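Local coordinates for ActII protein (Streptomyces coelicolor, PDB 2OPT) that acts as a TetR-like transcriptional repressor, probably by binding regulatory DNA, and binds the antibiotic actinorhodin and its biosynthetic precursor (S)-DNPA, at the interface of chains A and B. Sequence-based numbering; all coordinates share one arbitrary frame. Chains: chain A/B, ActII protein.

Contact 1: the interface of chains A and B. Residues chain A 104, 106; chain B 166, 170, 174.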
# COMPACT_ATOMS: atom_id res chain seq x y z
N VAL A 104 -10.20 8.10 -4.37
CA VAL A 104 -9.43 9.02 -5.23
C VAL A 104 -9.68 10.43 -4.70
O VAL A 104 -10.82 10.84 -4.57
CB VAL A 104 -9.84 8.88 -6.75
CG1 VAL A 104 -9.26 10.01 -7.60
CG2 VAL A 104 -9.43 7.49 -7.32
N LEU A 106 -10.39 13.41 -5.32
CA LEU A 106 -10.88 14.37 -6.31
C LEU A 106 -12.14 15.13 -5.84
O LEU A 106 -13.03 15.42 -6.65
CB LEU A 106 -11.12 13.67 -7.64
CG LEU A 106 -10.09 13.80 -8.77
CD1 LEU A 106 -8.74 14.46 -8.40
CD2 LEU A 106 -9.86 12.44 -9.37
N PHE B 166 -15.41 3.19 -14.75
CA PHE B 166 -15.10 4.16 -13.69
C PHE B 166 -13.88 4.97 -14.12
O PHE B 166 -13.94 6.20 -14.19
CB PHE B 166 -14.85 3.48 -12.34
CG PHE B 166 -14.11 4.35 -11.33
CD1 PHE B 166 -14.78 5.33 -10.60
CD2 PHE B 166 -12.74 4.18 -11.11
CE1 PHE B 166 -14.10 6.12 -9.66
CE2 PHE B 166 -12.05 4.97 -10.17
CZ PHE B 166 -12.74 5.94 -9.45
N LEU B 170 -13.59 8.96 -14.96
CA LEU B 170 -12.54 9.71 -14.33
C LEU B 170 -11.73 10.51 -15.37
O LEU B 170 -11.42 11.69 -15.15
CB LEU B 170 -11.68 8.74 -13.54
CG LEU B 170 -11.13 9.23 -12.21
CD1 LEU B 170 -9.63 9.49 -12.27
CD2 LEU B 170 -11.88 10.46 -11.70
N LEU B 174 -11.61 14.77 -15.76
CA LEU B 174 -10.33 15.49 -15.70
C LEU B 174 -10.07 16.27 -16.98
O LEU B 174 -9.61 17.40 -16.94
CB LEU B 174 -9.17 14.52 -15.42
CG LEU B 174 -9.11 13.85 -14.05
CD1 LEU B 174 -7.94 12.84 -13.96
CD2 LEU B 174 -9.07 14.91 -12.91

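Contact 2: the interface of chains A and B. Residues chain A 145, 195, 200; chain B 133, 136.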
# COMPACT_ATOMS: atom_id res chain seq x y z
N GLU A 145 2.43 3.46 4.52
CA GLU A 145 3.21 3.68 5.74
C GLU A 145 2.31 4.13 6.90
O GLU A 145 2.40 3.62 7.99
CB GLU A 145 4.32 4.69 5.52
CG GLU A 145 5.52 4.17 4.73
CD GLU A 145 6.27 3.03 5.43
OE1 GLU A 145 6.42 3.08 6.67
OE2 GLU A 145 6.69 2.07 4.74
N LEU A 195 12.97 -1.43 12.32
CA LEU A 195 12.88 -0.07 11.74
C LEU A 195 11.80 0.87 12.32
O LEU A 195 10.59 0.65 12.14
CB LEU A 195 12.92 -0.09 10.20
CG LEU A 195 14.37 -0.08 9.68
CD1 LEU A 195 14.47 0.29 8.21
CD2 LEU A 195 15.30 0.85 10.55
N ARG A 200 11.95 4.32 8.38
CA ARG A 200 11.35 3.67 7.18
C ARG A 200 10.80 4.73 6.26
O ARG A 200 11.12 4.80 5.11
CB ARG A 200 10.16 2.79 7.55
CG ARG A 200 10.42 1.54 8.34
CD ARG A 200 9.09 0.99 8.96
NE ARG A 200 8.12 0.60 7.94
CZ ARG A 200 8.21 -0.51 7.21
NH1 ARG A 200 9.24 -1.35 7.40
NH2 ARG A 200 7.30 -0.79 6.27
N TYR B 133 14.97 -2.63 4.52
CA TYR B 133 13.83 -1.85 4.10
C TYR B 133 13.49 -2.00 2.63
O TYR B 133 12.30 -2.00 2.30
CB TYR B 133 14.00 -0.36 4.40
CG TYR B 133 12.74 0.38 3.99
CD1 TYR B 133 11.55 0.15 4.66
CD2 TYR B 133 12.73 1.25 2.86
CE1 TYR B 133 10.37 0.79 4.28
CE2 TYR B 133 11.56 1.87 2.47
CZ TYR B 133 10.38 1.65 3.20
OH TYR B 133 9.20 2.27 2.87
N ASP B 136 11.37 -4.98 1.91
CA ASP B 136 10.03 -4.66 2.39
C ASP B 136 9.29 -3.77 1.41
O ASP B 136 8.15 -4.06 1.08
CB ASP B 136 10.14 -3.94 3.76
CG ASP B 136 8.77 -3.67 4.40
OD1 ASP B 136 7.89 -3.03 3.78
OD2 ASP B 136 8.57 -4.04 5.56

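Contact 1: the interface of chains A and B
A:Leu106 and B:Leu170 meet tip to tip, methyl against methyl, with A:Leu106 CD2 lying 3.7 Å from B:Leu170 CD2. The same A:Leu106 CD2 also lies 4.1 Å from B:Leu170 CD1, so one methyl of chain A faces both branches of the opposing leucine. B:Leu174 comes to this methyl from further along the helix, its CD2 4.4 Å from A:Leu106 CD2, a looser approach at the margin of the patch. At the other end A:Val104 turns its CG2 branch to the far corner of the B:Phe166 ring, 4.2 Å from CZ. This ring is poorly ordered, and its precise tilt should not be pressed. The spacing explains the layout: B:Phe166, B:Leu170 and B:Leu174 recur every fourth residue and so line up on one face of helix 166-175, while A:Val104 and A:Leu106 come from the loop between helices 96-100 and 108-123. A:Leu106 holds a nearly eclipsed chi2 of 9°, and B:Leu170 has a chi1 of -143°, well off a staggered angle; either may reflect strain or a less certain fit. About 136 Å² of protein surface is hidden here in all, with A:Leu106, A:Val104 and B:Leu170 each contributing more than 30 Å². Shape and hydrophobic burial account for the contacts traced here. Repeated on the other side of the two-fold axis, this patch fastens the loop of one subunit onto the partner's helix and adds a peripheral piece, built on hydrophobic packing, to the TetR-family dimer.

Contact 2: the interface of chains A and B
A:Arg200 and B:Tyr133 form the centre of this helix-to-helix contact in the dimerising, ligand-binding domain of a TetR-family protein, burying 57 and 52 Å². The tyrosine ring drives an edge at the guanidinium face: CE1 stands 3.8 Å above the plane, over its centre, and the two planes are 85° apart. The arginine's aliphatic stem lies above the ring plane just outside the rim, CB 3.8 Å from B:Tyr133 CE1, on the side where the backbone carbonyl A:Arg200 O sits over the ring face. A bend at chi3 (62°) lets the guanidinium swing round from there to the ring's edge. The phenol B:Tyr133 OH donates to A:Glu145 OE2 at 3.1 Å, arriving from above the carboxylate plane, 54° out of it. That carboxylate is positioned within its own chain: A:Arg200 NE donates to the syn lone pair of A:Glu145 OE1 at 3.3 Å, which sits somewhat out of the guanidinium plane. A phenylalanine in place of B:Tyr133 would probably keep the ring packing but leave A:Glu145 OE2 without its donor from across the interface. B:Asp136 reaches the guanidinium edge with its carboxylate turned steeply against that plane; OD2 forms a salt bridge with A:Arg200 NH1 at 3.3 Å, and the hydrogen bonds NH1 to OD2 and NH2 to OD1 are both weak. Lying between two carboxylates, the arginine would probably offset the like charges of A:Glu145 and B:Asp136. A:Leu195 CD1 touches B:Tyr133 CB at 3.9 Å.

The C-alpha centres of contact 1 and contact 2 lie about 30 Å apart, and the two share no residue or secondary-structure element. Contact 1 joins a loop of chain A to helix 166-175 of chain B, whereas contact 2 engages helices 128-150 and 197-219 of chain A with helix 128-151 of chain B. The two-fold axis repeats each with the chains exchanged, so each patch occurs twice across the dimer. The hydrophobic packing of one and the charged, directional bonds of the other are complementary: their spread probably resists rocking between subunits, which matters in a repressor whose DNA-binding domains are presented as a pair.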